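Local coordinates for SnoaL-like domain-containing protein (PDB 4LMI), which is a putative ketosteroid isomerase of the SnoaL-like family, whose substrate and reaction the structure alone does not show, at the interface of chains A and B. Coordinates in Å, arbitrary orientation; residue numbers count along the deposited sequence, not the author numbering. Chains: chain A/B, Uncharacterized protein.

Contact 1: the interface of chains A and B. Residues chain A 41, 46-48, 57; chain B 118, 122, 126, 128.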
ATOM      1  N   LEU A  41      -8.724   9.481   2.649  1.00 27.29           N
ATOM      2  CA  LEU A  41      -7.910   9.565   1.454  1.00 26.41           C
ATOM      3  C   LEU A  41      -6.778  10.557   1.741  1.00 27.84           C
ATOM      4  O   LEU A  41      -6.922  11.751   1.466  1.00 29.94           O
ATOM      5  CB  LEU A  41      -8.753  10.067   0.279  1.00 28.74           C
ATOM      6  CG  LEU A  41      -9.534   9.058  -0.558  1.00 30.55           C
ATOM      7  CD1 LEU A  41     -10.625   9.759  -1.357  1.00 33.52           C
ATOM      8  CD2 LEU A  41      -8.583   8.300  -1.477  1.00 28.82           C
ATOM      9  N   GLU A  46      -8.936  14.154   2.524  1.00 36.03           N
ATOM     10  CA  GLU A  46     -10.371  13.944   2.707  1.00 35.53           C
ATOM     11  C   GLU A  46     -10.632  12.901   3.779  1.00 33.75           C
ATOM     12  O   GLU A  46      -9.924  11.895   3.870  1.00 32.97           O
ATOM     13  CB  GLU A  46     -11.036  13.504   1.404  1.00 36.29           C
ATOM     14  CG  GLU A  46     -11.171  14.598   0.360  1.00 37.40           C
ATOM     15  CD  GLU A  46     -11.706  14.067  -0.957  1.00 38.68           C
ATOM     16  OE1 GLU A  46     -12.780  14.527  -1.387  1.00 38.62           O
ATOM     17  OE2 GLU A  46     -11.060  13.185  -1.560  1.00 36.80           O
ATOM     18  N   ARG A  47     -11.656  13.159   4.583  1.00 34.45           N
ATOM     19  CA  ARG A  47     -12.117  12.217   5.588  1.00 31.41           C
ATOM     20  C   ARG A  47     -13.633  12.089   5.508  1.00 31.63           C
ATOM     21  O   ARG A  47     -14.347  13.089   5.366  1.00 36.20           O
ATOM     22  CB  ARG A  47     -11.689  12.675   6.986  1.00 31.50           C
ATOM     23  CG  ARG A  47     -12.131  11.759   8.116  1.00 34.52           C
ATOM     24  CD  ARG A  47     -11.713  12.317   9.466  1.00 41.08           C
ATOM     25  NE  ARG A  47     -10.258  12.346   9.613  1.00 46.23           N
ATOM     26  CZ  ARG A  47      -9.609  12.908  10.630  1.00 51.01           C
ATOM     27  NH1 ARG A  47     -10.276  13.506  11.609  1.00 48.28           N
ATOM     28  NH2 ARG A  47      -8.282  12.872  10.664  1.00 51.97           N
ATOM     29  N   ILE A  48     -14.113  10.850   5.579  1.00 28.91           N
ATOM     30  CA  ILE A  48     -15.545  10.568   5.675  1.00 31.64           C
ATOM     31  C   ILE A  48     -15.801   9.766   6.949  1.00 35.50           C
ATOM     32  O   ILE A  48     -15.165   8.736   7.179  1.00 31.90           O
ATOM     33  CB  ILE A  48     -16.061   9.794   4.443  1.00 30.42           C
ATOM     34  CG1 ILE A  48     -15.800  10.595   3.165  1.00 30.23           C
ATOM     35  CG2 ILE A  48     -17.545   9.476   4.582  1.00 30.73           C
ATOM     36  CD1 ILE A  48     -16.085   9.832   1.889  1.00 32.58           C
ATOM     37  N   PHE A  57     -21.054   7.629  -0.113  1.00 31.03           N
ATOM     38  CA  PHE A  57     -19.879   7.920  -0.951  1.00 28.23           C
ATOM     39  C   PHE A  57     -19.671   6.834  -2.000  1.00 27.98           C
ATOM     40  O   PHE A  57     -19.491   7.128  -3.187  1.00 27.39           O
ATOM     41  CB  PHE A  57     -18.630   8.090  -0.064  1.00 28.32           C
ATOM     42  CG  PHE A  57     -17.316   8.075  -0.814  1.00 28.07           C
ATOM     43  CD1 PHE A  57     -16.934   9.151  -1.615  1.00 30.36           C
ATOM     44  CD2 PHE A  57     -16.440   6.999  -0.683  1.00 27.61           C
ATOM     45  CE1 PHE A  57     -15.718   9.141  -2.288  1.00 33.72           C
ATOM     46  CE2 PHE A  57     -15.221   6.986  -1.354  1.00 29.20           C
ATOM     47  CZ  PHE A  57     -14.860   8.058  -2.158  1.00 30.43           C
TER
ATOM     48  N   PRO B 118      -8.938  16.341  -5.203  1.00 38.84           N
ATOM     49  CA  PRO B 118     -10.054  15.402  -5.324  1.00 39.56           C
ATOM     50  C   PRO B 118     -11.022  15.814  -6.434  1.00 39.39           C
ATOM     51  O   PRO B 118     -11.242  17.011  -6.639  1.00 41.41           O
ATOM     52  CB  PRO B 118     -10.738  15.495  -3.958  1.00 40.40           C
ATOM     53  CG  PRO B 118     -10.345  16.829  -3.413  1.00 41.79           C
ATOM     54  CD  PRO B 118      -8.953  17.060  -3.914  1.00 39.39           C
ATOM     55  N   ARG B 122     -18.429  15.131  -4.122  1.00 51.08           N
ATOM     56  CA  ARG B 122     -18.558  14.533  -2.789  1.00 44.21           C
ATOM     57  C   ARG B 122     -18.270  15.527  -1.662  1.00 44.51           C
ATOM     58  O   ARG B 122     -18.086  15.130  -0.507  1.00 40.20           O
ATOM     59  CB  ARG B 122     -17.662  13.297  -2.663  1.00 42.77           C
ATOM     60  CG  ARG B 122     -16.174  13.602  -2.604  1.00 43.30           C
ATOM     61  CD  ARG B 122     -15.451  12.718  -3.585  1.00 41.63           C
ATOM     62  NE  ARG B 122     -14.008  12.661  -3.383  1.00 40.66           N
ATOM     63  CZ  ARG B 122     -13.202  11.912  -4.126  1.00 41.39           C
ATOM     64  NH1 ARG B 122     -13.714  11.177  -5.106  1.00 40.61           N
ATOM     65  NH2 ARG B 122     -11.895  11.892  -3.894  1.00 39.26           N
ATOM     66  N   VAL B 126     -17.518  14.845   2.561  1.00 39.97           N
ATOM     67  CA  VAL B 126     -16.145  14.891   3.073  1.00 41.28           C
ATOM     68  C   VAL B 126     -15.883  16.045   4.035  1.00 44.83           C
ATOM     69  O   VAL B 126     -16.521  17.100   3.962  1.00 46.51           O
ATOM     70  CB  VAL B 126     -15.084  14.915   1.941  1.00 39.27           C
ATOM     71  CG1 VAL B 126     -15.226  13.695   1.048  1.00 37.39           C
ATOM     72  CG2 VAL B 126     -15.167  16.197   1.120  1.00 43.84           C
ATOM     73  N   ARG B 128     -12.448  18.190   4.937  1.00 39.96           N
ATOM     74  CA  ARG B 128     -11.068  18.421   4.509  1.00 41.82           C
ATOM     75  C   ARG B 128     -10.168  18.654   5.720  1.00 41.35           C
ATOM     76  O   ARG B 128     -10.288  19.665   6.410  1.00 46.53           O
ATOM     77  CB  ARG B 128     -10.970  19.600   3.528  1.00 44.77           C
ATOM     78  CG  ARG B 128     -11.754  19.435   2.233  1.00 45.77           C
ATOM     79  CD  ARG B 128     -11.416  18.142   1.496  1.00 44.02           C
ATOM     80  NE  ARG B 128     -10.070  18.129   0.920  1.00 41.21           N
ATOM     81  CZ  ARG B 128      -9.725  18.749  -0.207  1.00 30.86           C
ATOM     82  NH1 ARG B 128     -10.612  19.457  -0.878  1.00 38.44           N
ATOM     83  NH2 ARG B 128      -8.480  18.672  -0.651  1.00 42.78           N
TER

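Contact 2: the interface of chains A and B. Residues chain A 116-118, 122, 128; chain B 41, 44, 46.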
ATOM      1  N   TYR A 116       3.240   7.823 -13.378  1.00 32.42           N
ATOM      2  CA  TYR A 116       4.067   8.972 -13.758  1.00 34.45           C
ATOM      3  C   TYR A 116       5.274   8.543 -14.589  1.00 38.54           C
ATOM      4  O   TYR A 116       5.591   7.353 -14.670  1.00 37.33           O
ATOM      5  CB  TYR A 116       4.481   9.814 -12.528  1.00 37.45           C
ATOM      6  CG  TYR A 116       5.381   9.130 -11.501  1.00 36.36           C
ATOM      7  CD1 TYR A 116       4.848   8.299 -10.515  1.00 33.17           C
ATOM      8  CD2 TYR A 116       6.761   9.355 -11.492  1.00 34.05           C
ATOM      9  CE1 TYR A 116       5.660   7.684  -9.571  1.00 33.05           C
ATOM     10  CE2 TYR A 116       7.587   8.748 -10.549  1.00 33.54           C
ATOM     11  CZ  TYR A 116       7.033   7.915  -9.591  1.00 32.47           C
ATOM     12  OH  TYR A 116       7.842   7.305  -8.656  1.00 33.26           O
ATOM     13  N   GLU A 117       5.915   9.513 -15.237  1.00 43.69           N
ATOM     14  CA  GLU A 117       7.160   9.270 -15.964  1.00 44.27           C
ATOM     15  C   GLU A 117       8.350   9.287 -15.002  1.00 38.80           C
ATOM     16  O   GLU A 117       8.465  10.198 -14.178  1.00 43.66           O
ATOM     17  CB  GLU A 117       7.353  10.301 -17.084  1.00 50.55           C
ATOM     18  CG  GLU A 117       6.592   9.985 -18.366  1.00 55.90           C
ATOM     19  CD  GLU A 117       7.039   8.687 -19.024  1.00 63.56           C
ATOM     20  OE1 GLU A 117       8.263   8.426 -19.090  1.00 70.51           O
ATOM     21  OE2 GLU A 117       6.162   7.925 -19.483  1.00 68.41           O
ATOM     22  N   PRO A 118       9.235   8.277 -15.095  1.00 39.33           N
ATOM     23  CA  PRO A 118      10.370   8.202 -14.172  1.00 40.17           C
ATOM     24  C   PRO A 118      11.400   9.306 -14.424  1.00 41.14           C
ATOM     25  O   PRO A 118      11.606   9.693 -15.576  1.00 44.47           O
ATOM     26  CB  PRO A 118      10.983   6.836 -14.483  1.00 40.44           C
ATOM     27  CG  PRO A 118      10.616   6.578 -15.902  1.00 40.08           C
ATOM     28  CD  PRO A 118       9.242   7.165 -16.064  1.00 39.23           C
ATOM     29  N   ARG A 122      18.693   6.601 -14.037  1.00 49.35           N
ATOM     30  CA  ARG A 122      18.746   5.177 -13.700  1.00 44.28           C
ATOM     31  C   ARG A 122      18.409   4.264 -14.876  1.00 42.16           C
ATOM     32  O   ARG A 122      18.153   3.069 -14.690  1.00 42.18           O
ATOM     33  CB  ARG A 122      17.851   4.874 -12.496  1.00 44.94           C
ATOM     34  CG  ARG A 122      16.363   5.052 -12.754  1.00 39.52           C
ATOM     35  CD  ARG A 122      15.687   5.450 -11.468  1.00 39.68           C
ATOM     36  NE  ARG A 122      14.232   5.456 -11.552  1.00 36.79           N
ATOM     37  CZ  ARG A 122      13.461   6.160 -10.732  1.00 36.51           C
ATOM     38  NH1 ARG A 122      14.021   6.918  -9.796  1.00 34.04           N
ATOM     39  NH2 ARG A 122      12.141   6.116 -10.851  1.00 33.68           N
ATOM     40  N   ARG A 128      12.333  -0.949 -18.645  1.00 29.85           N
ATOM     41  CA  ARG A 128      11.000  -0.377 -18.805  1.00 31.24           C
ATOM     42  C   ARG A 128      10.035  -1.488 -19.187  1.00 28.53           C
ATOM     43  O   ARG A 128      10.067  -1.994 -20.302  1.00 30.32           O
ATOM     44  CB  ARG A 128      10.997   0.746 -19.850  1.00 36.02           C
ATOM     45  CG  ARG A 128      11.799   1.980 -19.455  1.00 42.75           C
ATOM     46  CD  ARG A 128      11.439   2.494 -18.063  1.00 41.91           C
ATOM     47  NE  ARG A 128      10.045   2.927 -17.960  1.00 40.85           N
ATOM     48  CZ  ARG A 128       9.606   4.136 -18.300  1.00 45.49           C
ATOM     49  NH1 ARG A 128      10.446   5.048 -18.778  1.00 49.36           N
ATOM     50  NH2 ARG A 128       8.320   4.436 -18.168  1.00 45.75           N
TER
ATOM     51  N   LEU B  41       8.590  -0.698  -9.717  1.00 22.32           N
ATOM     52  CA  LEU B  41       7.878   0.549  -9.492  1.00 23.27           C
ATOM     53  C   LEU B  41       6.727   0.575 -10.490  1.00 22.84           C
ATOM     54  O   LEU B  41       6.903   1.064 -11.611  1.00 24.58           O
ATOM     55  CB  LEU B  41       8.801   1.741  -9.755  1.00 24.94           C
ATOM     56  CG  LEU B  41       9.718   2.271  -8.660  1.00 30.25           C
ATOM     57  CD1 LEU B  41      10.824   3.126  -9.270  1.00 33.10           C
ATOM     58  CD2 LEU B  41       8.919   3.070  -7.637  1.00 29.91           C
ATOM     59  N   THR B  44       5.696   3.694 -12.719  1.00 28.49           N
ATOM     60  CA  THR B  44       6.603   4.144 -13.769  1.00 27.05           C
ATOM     61  C   THR B  44       6.941   3.046 -14.772  1.00 28.61           C
ATOM     62  O   THR B  44       7.753   3.263 -15.673  1.00 29.69           O
ATOM     63  CB  THR B  44       7.943   4.625 -13.178  1.00 27.37           C
ATOM     64  OG1 THR B  44       8.548   3.554 -12.442  1.00 27.92           O
ATOM     65  CG2 THR B  44       7.746   5.815 -12.266  1.00 28.72           C
ATOM     66  N   GLU B  46       8.827   0.446 -14.215  1.00 26.67           N
ATOM     67  CA  GLU B  46      10.245   0.140 -14.077  1.00 27.03           C
ATOM     68  C   GLU B  46      10.437  -1.128 -13.273  1.00 26.14           C
ATOM     69  O   GLU B  46       9.687  -1.396 -12.328  1.00 25.11           O
ATOM     70  CB  GLU B  46      10.981   1.275 -13.375  1.00 27.04           C
ATOM     71  CG  GLU B  46      11.237   2.488 -14.243  1.00 29.58           C
ATOM     72  CD  GLU B  46      11.808   3.634 -13.443  1.00 33.52           C
ATOM     73  OE1 GLU B  46      12.910   4.100 -13.788  1.00 35.39           O
ATOM     74  OE2 GLU B  46      11.161   4.063 -12.464  1.00 33.78           O
TER

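Contact 1: the interface of chains A and B
The guanidinium of B:Arg122 meets the carboxylate of A:Glu46 edge to edge, the two planes 24° apart, while the ring of A:Phe57 turns its own edge to the same arginine. B:Arg122 CD lies in the plane of that ring, 3.8 Å from A:Phe57 CE1, and ring and guanidinium stand almost perpendicular. One face of the phenyl ring is covered near its rim by A:Ile48 CD1 from the same chain. On the partner, B:Pro118 CG lies over one face of the B:Arg128 guanidinium, again toward the rim. The site belongs to the SnoaL-like, ketosteroid isomerase-type fold: the C-terminal segment of chain B runs over strand 46-49 and helix 51-60 of chain A.

The salt bridge is a side-on, two-pronged grip. B:Arg122 NE donates to A:Glu46 OE1 at 3.0 Å, nearly straight at the hydrogen, and NH2 donates to OE2 at 2.8 Å. OE2 uses its syn lone pair; OE1 is approached on its syn side but somewhat out of the carboxylate plane. With a nitrogen on each oxygen, the carboxylate is held against rotation. The glutamate reaches the arginine with CG anti to its carbonyl carbon (chi1 -73°) and the next torsion extended.

Carbon atoms of both chains close in around the ion pair. B:Pro118 CB presses on the carboxylate, 3.5 Å from A:Glu46 CD, and A:Leu41 CD1 touches B:Arg122 NH2 at 3.5 Å. B:Val126 points CG1 between A:Glu46 OE1 and A:Ile48, reaching CG1 of the isoleucine at 3.8 Å. Farther back along the glutamate, B:Arg128 CD packs on A:Glu46 CG at 3.7 Å, and the backbones of these two residues form an antiparallel bridge. The B:Arg128 charge stays more distant from the carboxylate, where it may still add to the favourable electrostatics.

Contact 2: the interface of chains A and B
A:Arg122 leaves its backbone with CG between N and the carbonyl carbon (chi1 67°), then runs extended as far as NE, which carries its guanidinium to the end of the B:Glu46 side chain. B:Thr44, with chi1 59°, splits its two branches: OG1 turns back into its own chain, and CG2 points across to A:Tyr116.

B:Thr44 CG2, the methyl, lies over one face of the A:Tyr116 ring, off-centre toward the rim, 3.6 Å from its centroid in a CH-pi contact. Its nearest ring carbon is A:Tyr116 CE2, 3.4 Å from B:Thr44 CG2. A:Pro118 crosses the threonine at a slant, its CB 4.0 Å from B:Thr44 CB and also against the carboxylate of B:Glu46.

At that carboxylate, A:Arg122 NE donates to B:Glu46 OE1 at 2.9 Å and NH2 donates to OE2 at 2.8 Å, side-on, with both oxygens near the guanidinium plane. OE2 has two donors within reach: the arginine takes its syn lone pair, while the hydroxyl OG1 of B:Thr44 lies on the anti side of B:Glu46 OE2, somewhat out of the carboxylate plane, at 2.7 Å. OG1 also lies within hydrogen-bonding distance of B:Leu41 O; its one hydrogen can serve only one of the two acceptors at a time. The threonine may thus act as a second-shell support that helps to position the glutamate while its methyl packs on the tyrosine.

A:Arg128 NH2 donates to the backbone carbonyl oxygen O of B:Thr44 at 2.8 Å. This hydrogen bond is far from straight, 118° at the hydrogen, with the oxygen well out of the guanidinium plane. A:Pro118 CG covers one face of that guanidinium, and A:Arg128 pairs with B:Glu46 in an antiparallel beta bridge.

Charge pairing, a methyl on a ring and a short strand pairing together fasten the C-terminal segment of chain A to chain B, and so probably help to hold a dimer of this SnoaL-like protein together.

Contact 1 and contact 2 are twin regions of a two-fold symmetric interface, the centres of their C-alpha atoms about 29 Å apart. Each pairs residues 118, 122 and 128 of one chain with residues 41 and 46 of the other, the chains exchanged. Contact 1 extends the shared core toward helix 51-60 and residue 126, contact 2 toward 3-10 helix 42-44 and residue 116. Each subunit therefore both lends its C-terminal segment and receives its neighbour's. Such a reciprocal exchange fits a genuine dimer, although the deposited assembly alone does not establish the state in solution.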